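Local coordinates for KmHsv2 (PDB 3VU4), which probably binds phosphoinositides on membranes, as a seven-bladed beta-propeller of the PROPPIN family related to the autophagy protein Atg18, at residues F42-V47 / A51-Q56; Q31-L36 / L67-Y72; V73-G78 / H84-V89; C309-I314 / L319-P324. All blocks are in the same frame, centred on the assembly; numbering follows the deposited sequence.

How the contacts relate
All four contacts belong to one seven-bladed propeller. Contact 1 pairs the third and fourth strands of the blade 24-57. Contact 2 joins the second strand of that blade to the loop 67-72 of the next one, and its centre is about 9 Å from that of contact 1. Contact 3 is a hairpin in this next blade, about 15 Å between centres from contact 1; Asp88 reaches back to Phe42 and Met54. Contact 4 is the inner hairpin of the last blade, which flanks blade 24-57 as the ring closes. Contacts 3 and 4 do not touch; their nearest atoms are about 12 Å apart. His68 in the loop of contact 2 binds the sulfate.

Contact 1. Residues F42-V47 / A51-Q56; sequences FEIYNV and AHIMSQ
Tyr45 and His52 lie ring on ring in an offset stack, with centroids 4.5 Å apart and planes 22° from parallel. Tyr45 CE2 sits over one face of the imidazole, toward its rim. The His52 CG is anti to the backbone N (chi1 -168°), which swings the ring along the strand to Glu43. There His52 NE2 gives a weak hydrogen bond to Glu43 OE2, 2.9 Å away and at the imidazole edge, and shares this proton with Met54 O, also weakly. The carboxylate is turned 70° from the ring. Ser55 OG lies close to the same carboxylate, and Ser41 OG binds Glu43 OE1.

Phe42 is on the other face of the hairpin. Gln56 CB stands over its ring in a CH-pi contact, 3.7 Å from the centroid. Further along the same face, Ile44 CG2 packs on Ile53 CD1 at 3.7 Å.

The backbones pair antiparallel, with a classic beta bulge where Ile53 and Met54 both face Ile44. Ile53 N donates to Ile44 O at 3.0 Å, while the Met54 N bond to that oxygen is weak. Past the bulge, Asn46 N reaches Ala51 O at 2.7 Å.

Strand 50-57 is the outer edge of its four-stranded propeller blade. Strand 41-47 is bonded on its other side to strand 33-37, where Phe42 and Ile44 pack on Ile35. The Tyr45 hydroxyl binds Met354 O near the chain end.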
# COMPACT_ATOMS: atom_id res chain seq x y z
N PHE A 42 -13.10 -4.67 -15.86
CA PHE A 42 -12.54 -4.11 -14.65
C PHE A 42 -13.74 -3.88 -13.73
O PHE A 42 -14.81 -3.53 -14.19
CB PHE A 42 -11.72 -2.82 -14.92
CG PHE A 42 -12.53 -1.56 -15.12
CD1 PHE A 42 -13.20 -0.95 -14.06
CD2 PHE A 42 -12.54 -0.92 -16.36
CE1 PHE A 42 -13.85 0.28 -14.23
CE2 PHE A 42 -13.19 0.31 -16.54
CZ PHE A 42 -13.85 0.91 -15.47
N GLU A 43 -13.55 -4.15 -12.45
CA GLU A 43 -14.63 -4.03 -11.47
C GLU A 43 -14.17 -3.13 -10.34
O GLU A 43 -12.97 -3.02 -10.08
CB GLU A 43 -14.96 -5.41 -10.90
CG GLU A 43 -14.98 -6.52 -11.94
CD GLU A 43 -16.27 -6.55 -12.75
OE1 GLU A 43 -16.32 -7.27 -13.77
OE2 GLU A 43 -17.22 -5.85 -12.34
N ILE A 44 -15.12 -2.49 -9.67
CA ILE A 44 -14.81 -1.61 -8.56
C ILE A 44 -15.73 -1.97 -7.40
O ILE A 44 -16.92 -2.18 -7.60
CB ILE A 44 -15.01 -0.13 -8.93
CG1 ILE A 44 -14.09 0.24 -10.09
CG2 ILE A 44 -14.70 0.75 -7.72
CD1 ILE A 44 -14.32 1.63 -10.63
N TYR A 45 -15.16 -2.03 -6.20
CA TYR A 45 -15.94 -2.37 -5.01
C TYR A 45 -15.68 -1.40 -3.88
O TYR A 45 -14.72 -0.63 -3.89
CB TYR A 45 -15.59 -3.76 -4.50
CG TYR A 45 -15.58 -4.86 -5.53
CD1 TYR A 45 -14.54 -4.96 -6.47
CD2 TYR A 45 -16.60 -5.82 -5.57
CE1 TYR A 45 -14.52 -5.98 -7.42
CE2 TYR A 45 -16.59 -6.84 -6.52
CZ TYR A 45 -15.55 -6.91 -7.43
OH TYR A 45 -15.54 -7.94 -8.35
N ASN A 46 -16.56 -1.45 -2.89
CA ASN A 46 -16.40 -0.66 -1.69
C ASN A 46 -15.73 -1.69 -0.80
O ASN A 46 -16.12 -2.86 -0.84
CB ASN A 46 -17.75 -0.29 -1.10
CG ASN A 46 -17.94 1.19 -1.01
OD1 ASN A 46 -17.99 1.88 -2.03
ND2 ASN A 46 -18.02 1.71 0.21
N VAL A 47 -14.72 -1.30 -0.02
CA VAL A 47 -14.06 -2.28 0.83
C VAL A 47 -14.79 -2.50 2.16
O VAL A 47 -14.80 -3.61 2.68
CB VAL A 47 -12.59 -1.90 1.11
CG1 VAL A 47 -11.82 -1.90 -0.20
CG2 VAL A 47 -12.51 -0.56 1.76
N ALA A 51 -18.87 -4.18 -1.11
CA ALA A 51 -20.00 -4.04 -2.02
C ALA A 51 -19.54 -3.77 -3.45
O ALA A 51 -18.66 -2.94 -3.69
CB ALA A 51 -20.89 -2.92 -1.55
N HIS A 52 -20.13 -4.48 -4.40
CA HIS A 52 -19.79 -4.31 -5.81
C HIS A 52 -20.51 -3.07 -6.28
O HIS A 52 -21.74 -3.01 -6.21
CB HIS A 52 -20.25 -5.51 -6.64
CG HIS A 52 -19.68 -5.55 -8.02
ND1 HIS A 52 -19.96 -6.56 -8.92
CD2 HIS A 52 -18.82 -4.72 -8.66
CE1 HIS A 52 -19.30 -6.35 -10.04
NE2 HIS A 52 -18.60 -5.24 -9.91
N ILE A 53 -19.77 -2.07 -6.75
CA ILE A 53 -20.40 -0.83 -7.18
C ILE A 53 -20.30 -0.55 -8.67
O ILE A 53 -20.92 0.40 -9.16
CB ILE A 53 -19.85 0.38 -6.40
CG1 ILE A 53 -18.34 0.51 -6.61
CG2 ILE A 53 -20.17 0.23 -4.92
CD1 ILE A 53 -17.71 1.57 -5.71
N MET A 54 -19.53 -1.35 -9.41
CA MET A 54 -19.41 -1.12 -10.84
C MET A 54 -18.69 -2.19 -11.64
O MET A 54 -17.72 -2.79 -11.17
CB MET A 54 -18.74 0.22 -11.11
CG MET A 54 -18.72 0.57 -12.59
SD MET A 54 -17.91 2.13 -12.91
CE MET A 54 -19.11 3.32 -12.21
N SER A 55 -19.16 -2.38 -12.87
CA SER A 55 -18.58 -3.34 -13.79
C SER A 55 -18.41 -2.62 -15.13
O SER A 55 -19.16 -1.69 -15.44
CB SER A 55 -19.50 -4.54 -13.95
OG SER A 55 -18.92 -5.50 -14.81
N GLN A 56 -17.43 -3.04 -15.92
CA GLN A 56 -17.19 -2.40 -17.20
C GLN A 56 -16.38 -3.32 -18.10
O GLN A 56 -15.24 -3.66 -17.79
CB GLN A 56 -16.42 -1.09 -16.99
CG GLN A 56 -15.88 -0.46 -18.27
CD GLN A 56 -16.96 -0.14 -19.28
OE1 GLN A 56 -17.83 0.70 -19.04
NE2 GLN A 56 -16.91 -0.82 -20.42

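Contact 2. Residues Q31-L36 / L67-Y72; sequences QSCLIL and LHRTNY. With SO4 (sulfate ion), chain I.
Cys33 SG sits over one face of the Arg69 guanidinium, where two blades of the beta-propeller meet. Cys33 begins strand 33-37 of one blade, and Arg69 lies in the loop between strands 63-66 and 72-76 of the next. The close part is small. The sulfur is 3.3 Å from Arg69 NH1 and stands above the guanidinium plane, toward its rim. The arginine chain runs extended from CG to NE (chi2 175°, chi3 168°), which lets the guanidinium reach across to the neighbouring blade. Asn46 OD1 then accepts from Arg69 NH2 and helps fix the head over the sulfur. Cys33 also touches Met66 of strand 63-66.

Ser32 makes the looser side. Its OG is 3.6 Å from Arg69 NE, approaches obliquely, and is hydrogen-bonded instead to Asp30. Arg69 itself is exposed, and this side of the contact faces solvent.

The loop keeps its own shape. Thr70 OG1 donates to Leu67 O at 2.9 Å and accepts from Tyr72 N at 3.0 Å, the latter forming an ST turn. Leu67 O also accepts from Thr70 N.

His68 turns away from strand 33-37. It meets a sulfate, probably from the crystallisation liquor, which is also bound by Arg110 N. His68 NE2 donates to sulfate O3 at 2.8 Å, in the plane of the imidazole ring and with an angle of 159° at the hydrogen.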
# COMPACT_ATOMS: atom_id res chain seq x y z
N GLN A 31 -8.29 3.95 0.63
CA GLN A 31 -8.68 2.57 0.93
C GLN A 31 -10.15 2.35 1.25
O GLN A 31 -10.47 1.59 2.16
CB GLN A 31 -7.86 2.00 2.09
CG GLN A 31 -6.48 1.58 1.73
CD GLN A 31 -5.49 2.69 1.86
OE1 GLN A 31 -4.29 2.50 1.63
NE2 GLN A 31 -5.97 3.87 2.24
N SER A 32 -11.03 3.02 0.53
CA SER A 32 -12.45 2.83 0.77
C SER A 32 -13.01 2.04 -0.41
O SER A 32 -14.13 1.53 -0.37
CB SER A 32 -13.15 4.19 0.90
OG SER A 32 -12.89 5.02 -0.21
N CYS A 33 -12.19 1.93 -1.46
CA CYS A 33 -12.57 1.20 -2.67
C CYS A 33 -11.41 0.38 -3.21
O CYS A 33 -10.24 0.68 -2.97
CB CYS A 33 -13.02 2.16 -3.77
SG CYS A 33 -14.54 3.04 -3.44
N LEU A 34 -11.77 -0.65 -3.97
CA LEU A 34 -10.80 -1.54 -4.60
C LEU A 34 -11.20 -1.65 -6.06
O LEU A 34 -12.37 -1.83 -6.37
CB LEU A 34 -10.84 -2.93 -3.98
CG LEU A 34 -10.06 -4.03 -4.73
CD1 LEU A 34 -8.56 -3.88 -4.49
CD2 LEU A 34 -10.54 -5.39 -4.24
N ILE A 35 -10.24 -1.50 -6.96
CA ILE A 35 -10.54 -1.65 -8.38
C ILE A 35 -9.80 -2.89 -8.81
O ILE A 35 -8.68 -3.16 -8.35
CB ILE A 35 -10.10 -0.44 -9.23
CG1 ILE A 35 -10.51 -0.70 -10.69
CG2 ILE A 35 -8.61 -0.22 -9.15
CD1 ILE A 35 -10.72 0.56 -11.49
N LEU A 36 -10.42 -3.66 -9.69
CA LEU A 36 -9.82 -4.90 -10.13
C LEU A 36 -10.09 -5.18 -11.60
O LEU A 36 -11.11 -4.77 -12.15
CB LEU A 36 -10.36 -6.00 -9.19
CG LEU A 36 -10.85 -7.39 -9.53
CD1 LEU A 36 -11.25 -8.04 -8.21
CD2 LEU A 36 -12.04 -7.35 -10.48
N LEU A 67 -9.14 7.06 -9.15
CA LEU A 67 -8.88 8.33 -8.47
C LEU A 67 -9.98 8.63 -7.46
O LEU A 67 -11.08 9.02 -7.83
CB LEU A 67 -8.80 9.47 -9.48
CG LEU A 67 -8.62 10.86 -8.84
CD1 LEU A 67 -7.27 10.94 -8.13
CD2 LEU A 67 -8.71 11.93 -9.91
N HIS A 68 -9.66 8.44 -6.18
CA HIS A 68 -10.62 8.69 -5.11
C HIS A 68 -11.93 7.97 -5.38
O HIS A 68 -11.97 6.74 -5.44
CB HIS A 68 -10.85 10.19 -4.97
CG HIS A 68 -9.59 10.95 -4.66
ND1 HIS A 68 -8.80 10.66 -3.58
CD2 HIS A 68 -8.98 11.96 -5.32
CE1 HIS A 68 -7.75 11.45 -3.58
NE2 HIS A 68 -7.83 12.25 -4.62
N ARG A 69 -13.01 8.73 -5.53
CA ARG A 69 -14.31 8.15 -5.81
C ARG A 69 -14.90 8.80 -7.04
O ARG A 69 -16.11 8.74 -7.27
CB ARG A 69 -15.24 8.32 -4.61
CG ARG A 69 -15.05 7.28 -3.52
CD ARG A 69 -15.91 7.58 -2.30
NE ARG A 69 -15.97 6.47 -1.35
CZ ARG A 69 -16.52 5.29 -1.62
NH1 ARG A 69 -17.08 5.05 -2.80
NH2 ARG A 69 -16.54 4.34 -0.69
N THR A 70 -14.04 9.42 -7.84
CA THR A 70 -14.45 10.10 -9.06
C THR A 70 -14.86 9.12 -10.16
O THR A 70 -14.97 7.92 -9.94
CB THR A 70 -13.33 10.98 -9.60
OG1 THR A 70 -12.34 10.15 -10.23
CG2 THR A 70 -12.68 11.75 -8.47
N ASN A 71 -15.09 9.66 -11.35
CA ASN A 71 -15.50 8.84 -12.49
C ASN A 71 -14.27 8.51 -13.33
O ASN A 71 -14.39 7.99 -14.44
CB ASN A 71 -16.52 9.59 -13.34
CG ASN A 71 -17.55 10.32 -12.50
OD1 ASN A 71 -18.11 9.76 -11.55
ND2 ASN A 71 -17.81 11.58 -12.85
N TYR A 72 -13.09 8.81 -12.80
CA TYR A 72 -11.87 8.55 -13.55
C TYR A 72 -11.08 7.35 -13.07
O TYR A 72 -10.96 7.08 -11.87
CB TYR A 72 -10.97 9.78 -13.52
CG TYR A 72 -11.57 10.98 -14.21
CD1 TYR A 72 -11.84 10.96 -15.58
CD2 TYR A 72 -11.87 12.14 -13.49
CE1 TYR A 72 -12.40 12.07 -16.22
CE2 TYR A 72 -12.43 13.25 -14.12
CZ TYR A 72 -12.70 13.21 -15.48
OH TYR A 72 -13.25 14.31 -16.10
S SO4 I . -5.29 15.03 -4.17
O1 SO4 I . -6.14 16.14 -4.65
O2 SO4 I . -5.62 14.73 -2.77
O3 SO4 I . -5.53 13.83 -4.99
O4 SO4 I . -3.88 15.43 -4.28

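Contact 3. Residues V73-G78 / H84-V89; sequences VAFVTG and HIWDDV
Phe75 CG lies between its own backbone N and carbonyl carbon (chi1 55°), which carries the ring across to His84 and Trp86 on the opposite strand. Trp86 has CG on the far side from its backbone N (chi1 169°), which brings CD1 of its indole alongside Val73 on the paired strand. The three rings make an aromatic cluster on one face of the hairpin.

None of them stacks fully. Phe75 CE1 touches His84 CB at 3.3 Å, and the two rings are nearly parallel but slid apart. On the other flank, Phe75 CE2 meets Trp86 CB at 3.5 Å, with the phenyl oblique to the indole, 49° between planes. Val73 and Trp86 lie side by side, pointing the same way, and Val73 CG2 reaches Trp86 CD1 at 3.6 Å. An alanine in place of Phe75 would probably open a gap between His84 and Trp86 and leave the indole without its phenyl neighbour.

Two hydrogen-bonded pairs hold the strands together. Trp86 N donates to Val73 O at 2.7 Å. His84 N donates to Phe75 O at 2.8 Å. The reverse bonds, from Val73 N and Phe75 N, complete the pairs. Ala74 and Ile85 face the other way, and Ala74 packs on strand 103-108 of the following blade.

Between the side chains of the hairpin the contact is mainly apolar. The polar tether of His84 lies outside it: ND1 is hydrogen-bonded to Asp93 on the last strand, 92-98, of this blade. The carboxylate would tend to favour a protonated imidazole.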
# COMPACT_ATOMS: atom_id res chain seq x y z
N VAL A 73 -10.54 6.61 -14.03
CA VAL A 73 -9.73 5.45 -13.75
C VAL A 73 -8.62 5.49 -14.79
O VAL A 73 -8.75 6.15 -15.81
CB VAL A 73 -10.54 4.14 -13.92
CG1 VAL A 73 -11.71 4.12 -12.96
CG2 VAL A 73 -11.05 4.02 -15.34
N ALA A 74 -7.53 4.79 -14.52
CA ALA A 74 -6.41 4.74 -15.44
C ALA A 74 -6.09 3.27 -15.66
O ALA A 74 -6.21 2.47 -14.74
CB ALA A 74 -5.21 5.45 -14.83
N PHE A 75 -5.70 2.91 -16.88
CA PHE A 75 -5.35 1.53 -17.15
C PHE A 75 -4.40 1.35 -18.33
O PHE A 75 -4.23 2.26 -19.15
CB PHE A 75 -6.61 0.68 -17.36
CG PHE A 75 -7.54 1.19 -18.43
CD1 PHE A 75 -7.15 1.21 -19.76
CD2 PHE A 75 -8.83 1.62 -18.10
CE1 PHE A 75 -8.03 1.65 -20.75
CE2 PHE A 75 -9.71 2.06 -19.09
CZ PHE A 75 -9.31 2.07 -20.41
N VAL A 76 -3.77 0.19 -18.38
CA VAL A 76 -2.85 -0.17 -19.44
C VAL A 76 -3.46 -1.41 -20.06
O VAL A 76 -4.00 -2.25 -19.34
CB VAL A 76 -1.45 -0.52 -18.89
CG1 VAL A 76 -0.54 -1.00 -20.01
CG2 VAL A 76 -0.84 0.69 -18.22
N THR A 77 -3.40 -1.53 -21.38
CA THR A 77 -3.98 -2.68 -22.05
C THR A 77 -2.91 -3.51 -22.74
O THR A 77 -1.92 -3.91 -22.11
CB THR A 77 -5.02 -2.24 -23.08
OG1 THR A 77 -4.38 -1.45 -24.09
CG2 THR A 77 -6.12 -1.43 -22.41
N GLY A 78 -3.11 -3.77 -24.03
CA GLY A 78 -2.15 -4.55 -24.78
C GLY A 78 -0.83 -3.82 -24.84
O GLY A 78 0.21 -4.35 -24.44
N HIS A 84 -4.09 4.88 -20.18
CA HIS A 84 -5.35 5.50 -20.55
C HIS A 84 -6.08 6.11 -19.36
O HIS A 84 -6.33 5.43 -18.37
CB HIS A 84 -6.30 4.48 -21.17
CG HIS A 84 -5.78 3.85 -22.42
ND1 HIS A 84 -6.37 4.04 -23.65
CD2 HIS A 84 -4.77 2.97 -22.63
CE1 HIS A 84 -5.75 3.31 -24.56
NE2 HIS A 84 -4.77 2.65 -23.97
N ILE A 85 -6.41 7.40 -19.45
CA ILE A 85 -7.18 8.03 -18.40
C ILE A 85 -8.58 7.86 -18.97
O ILE A 85 -8.88 8.38 -20.03
CB ILE A 85 -6.85 9.52 -18.26
CG1 ILE A 85 -5.34 9.70 -18.07
CG2 ILE A 85 -7.60 10.10 -17.06
CD1 ILE A 85 -4.79 9.01 -16.84
N TRP A 86 -9.43 7.11 -18.27
CA TRP A 86 -10.78 6.82 -18.74
C TRP A 86 -11.90 7.35 -17.84
O TRP A 86 -11.74 7.45 -16.63
CB TRP A 86 -10.91 5.30 -18.91
CG TRP A 86 -12.27 4.73 -19.14
CD1 TRP A 86 -13.25 4.51 -18.21
CD2 TRP A 86 -12.78 4.20 -20.38
NE1 TRP A 86 -14.32 3.86 -18.78
CE2 TRP A 86 -14.06 3.67 -20.11
CE3 TRP A 86 -12.27 4.13 -21.68
CZ2 TRP A 86 -14.83 3.06 -21.10
CZ3 TRP A 86 -13.04 3.53 -22.67
CH2 TRP A 86 -14.31 3.00 -22.37
N ASP A 87 -13.02 7.70 -18.46
CA ASP A 87 -14.17 8.23 -17.75
C ASP A 87 -15.18 7.11 -17.49
O ASP A 87 -15.63 6.44 -18.41
CB ASP A 87 -14.83 9.35 -18.57
CG ASP A 87 -15.80 10.19 -17.75
OD1 ASP A 87 -16.74 9.62 -17.15
OD2 ASP A 87 -15.63 11.43 -17.70
N ASP A 88 -15.52 6.92 -16.22
CA ASP A 88 -16.46 5.89 -15.79
C ASP A 88 -17.86 6.04 -16.34
O ASP A 88 -18.36 5.15 -17.03
CB ASP A 88 -16.56 5.88 -14.27
CG ASP A 88 -15.72 4.80 -13.65
OD1 ASP A 88 -15.71 3.68 -14.21
OD2 ASP A 88 -15.09 5.06 -12.60
N VAL A 89 -18.50 7.16 -16.00
CA VAL A 89 -19.86 7.45 -16.42
C VAL A 89 -20.00 7.73 -17.92
O VAL A 89 -21.03 7.40 -18.51
CB VAL A 89 -20.44 8.62 -15.59
CG1 VAL A 89 -19.41 9.73 -15.45
CG2 VAL A 89 -21.71 9.15 -16.23

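Contact 4. Residues C309-I314 / L319-P324; sequences CKIAWI and LVVVWP
Leu319 CD2 sits over the centre of the Trp313 six-membered ring, 3.6 Å from its centroid, in a CH-pi contact. The leucine CG is tucked between backbone N and carbonyl carbon (chi1 63°), which brings the methyl above the indole face. At the other end of the hairpin, Cys309 CB lies over one face of Trp323, nearer the rim, and its SG approaches that ring obliquely. Between the tryptophans, Ile311 CG2 meets Val321 CG2 at 3.7 Å, side by side.

Antiparallel backbone bonds set this register. Val320 N donates to Ala312 O at 2.7 Å, and Val322 N to Lys310 O at 2.9 Å.

The next shell fixes the indoles. Trp313 NE1 is bonded to Lys247 O in the preceding blade, and Trp323 NE1 to Glu330 on the adjacent strand. A leucine in place of Trp313 would probably leave Lys247 O without this donor and Leu319 without its flat seat. On the opposite face, Lys310 NZ binds Tyr25 O, and Ala312 and Val322 pack on Phe27, both in the first blade.

The hairpin is thus mostly apolar, one face packed on the preceding blade and the other on the first, and its two buried indole N-H groups both have acceptors.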
# COMPACT_ATOMS: atom_id res chain seq x y z
N CYS A 309 -1.13 -11.10 -2.40
CA CYS A 309 -2.25 -10.42 -1.78
C CYS A 309 -1.89 -8.98 -1.52
O CYS A 309 -0.74 -8.58 -1.69
CB CYS A 309 -2.67 -11.10 -0.46
SG CYS A 309 -1.48 -11.01 0.92
N LYS A 310 -2.90 -8.20 -1.12
CA LYS A 310 -2.72 -6.79 -0.79
C LYS A 310 -3.59 -6.55 0.42
O LYS A 310 -4.69 -7.08 0.51
CB LYS A 310 -3.17 -5.88 -1.94
CG LYS A 310 -2.22 -5.96 -3.11
CD LYS A 310 -2.44 -4.89 -4.16
CE LYS A 310 -1.40 -5.06 -5.26
NZ LYS A 310 -1.54 -4.09 -6.37
N ILE A 311 -3.08 -5.77 1.37
CA ILE A 311 -3.84 -5.49 2.57
C ILE A 311 -4.14 -4.01 2.70
O ILE A 311 -3.52 -3.18 2.03
CB ILE A 311 -3.09 -6.01 3.82
CG1 ILE A 311 -1.82 -5.20 4.07
CG2 ILE A 311 -2.68 -7.47 3.61
CD1 ILE A 311 -0.91 -5.80 5.13
N ALA A 312 -5.11 -3.68 3.54
CA ALA A 312 -5.48 -2.29 3.74
C ALA A 312 -6.25 -2.15 5.04
O ALA A 312 -7.19 -2.91 5.30
CB ALA A 312 -6.31 -1.79 2.57
N TRP A 313 -5.84 -1.20 5.86
CA TRP A 313 -6.55 -0.97 7.11
C TRP A 313 -7.80 -0.19 6.75
O TRP A 313 -7.77 0.64 5.84
CB TRP A 313 -5.71 -0.17 8.09
CG TRP A 313 -4.53 -0.92 8.63
CD1 TRP A 313 -3.33 -1.13 8.00
CD2 TRP A 313 -4.41 -1.53 9.92
NE1 TRP A 313 -2.48 -1.83 8.83
CE2 TRP A 313 -3.12 -2.08 10.01
CE3 TRP A 313 -5.28 -1.65 11.01
CZ2 TRP A 313 -2.67 -2.76 11.15
CZ3 TRP A 313 -4.83 -2.32 12.15
CH2 TRP A 313 -3.54 -2.87 12.21
N ILE A 314 -8.90 -0.49 7.42
CA ILE A 314 -10.15 0.20 7.14
C ILE A 314 -10.58 0.96 8.38
O ILE A 314 -11.64 1.57 8.40
CB ILE A 314 -11.26 -0.80 6.72
CG1 ILE A 314 -11.51 -1.82 7.83
CG2 ILE A 314 -10.86 -1.50 5.44
CD1 ILE A 314 -12.73 -2.69 7.59
N LEU A 319 -8.59 -4.41 9.33
CA LEU A 319 -7.95 -4.36 8.03
C LEU A 319 -8.48 -5.49 7.15
O LEU A 319 -9.01 -6.48 7.64
CB LEU A 319 -6.43 -4.44 8.18
CG LEU A 319 -5.84 -5.72 8.76
CD1 LEU A 319 -5.59 -6.70 7.65
CD2 LEU A 319 -4.52 -5.41 9.47
N VAL A 320 -8.34 -5.31 5.84
CA VAL A 320 -8.80 -6.32 4.89
C VAL A 320 -7.63 -6.90 4.12
O VAL A 320 -6.59 -6.25 3.94
CB VAL A 320 -9.81 -5.75 3.86
CG1 VAL A 320 -11.06 -5.29 4.54
CG2 VAL A 320 -9.17 -4.62 3.08
N VAL A 321 -7.80 -8.13 3.68
CA VAL A 321 -6.79 -8.81 2.90
C VAL A 321 -7.52 -9.29 1.65
O VAL A 321 -8.59 -9.90 1.74
CB VAL A 321 -6.21 -10.01 3.66
CG1 VAL A 321 -5.27 -10.80 2.75
CG2 VAL A 321 -5.45 -9.52 4.90
N VAL A 322 -6.97 -8.95 0.49
CA VAL A 322 -7.58 -9.36 -0.76
C VAL A 322 -6.69 -10.37 -1.47
O VAL A 322 -5.50 -10.13 -1.72
CB VAL A 322 -7.81 -8.14 -1.67
CG1 VAL A 322 -8.52 -8.58 -2.97
CG2 VAL A 322 -8.63 -7.11 -0.94
N TRP A 323 -7.28 -11.53 -1.78
CA TRP A 323 -6.57 -12.59 -2.47
C TRP A 323 -7.01 -12.59 -3.93
O TRP A 323 -8.14 -12.98 -4.23
CB TRP A 323 -6.90 -13.94 -1.83
CG TRP A 323 -6.62 -14.00 -0.36
CD1 TRP A 323 -7.53 -13.86 0.66
CD2 TRP A 323 -5.35 -14.23 0.26
NE1 TRP A 323 -6.89 -13.99 1.87
CE2 TRP A 323 -5.56 -14.22 1.66
CE3 TRP A 323 -4.05 -14.44 -0.24
CZ2 TRP A 323 -4.52 -14.41 2.57
CZ3 TRP A 323 -3.01 -14.64 0.68
CH2 TRP A 323 -3.26 -14.62 2.06
N PRO A 324 -6.13 -12.16 -4.85
CA PRO A 324 -6.51 -12.13 -6.26
C PRO A 324 -6.91 -13.46 -6.88
O PRO A 324 -7.82 -13.49 -7.70
CB PRO A 324 -5.29 -11.49 -6.95
CG PRO A 324 -4.16 -11.89 -6.06
CD PRO A 324 -4.74 -11.71 -4.67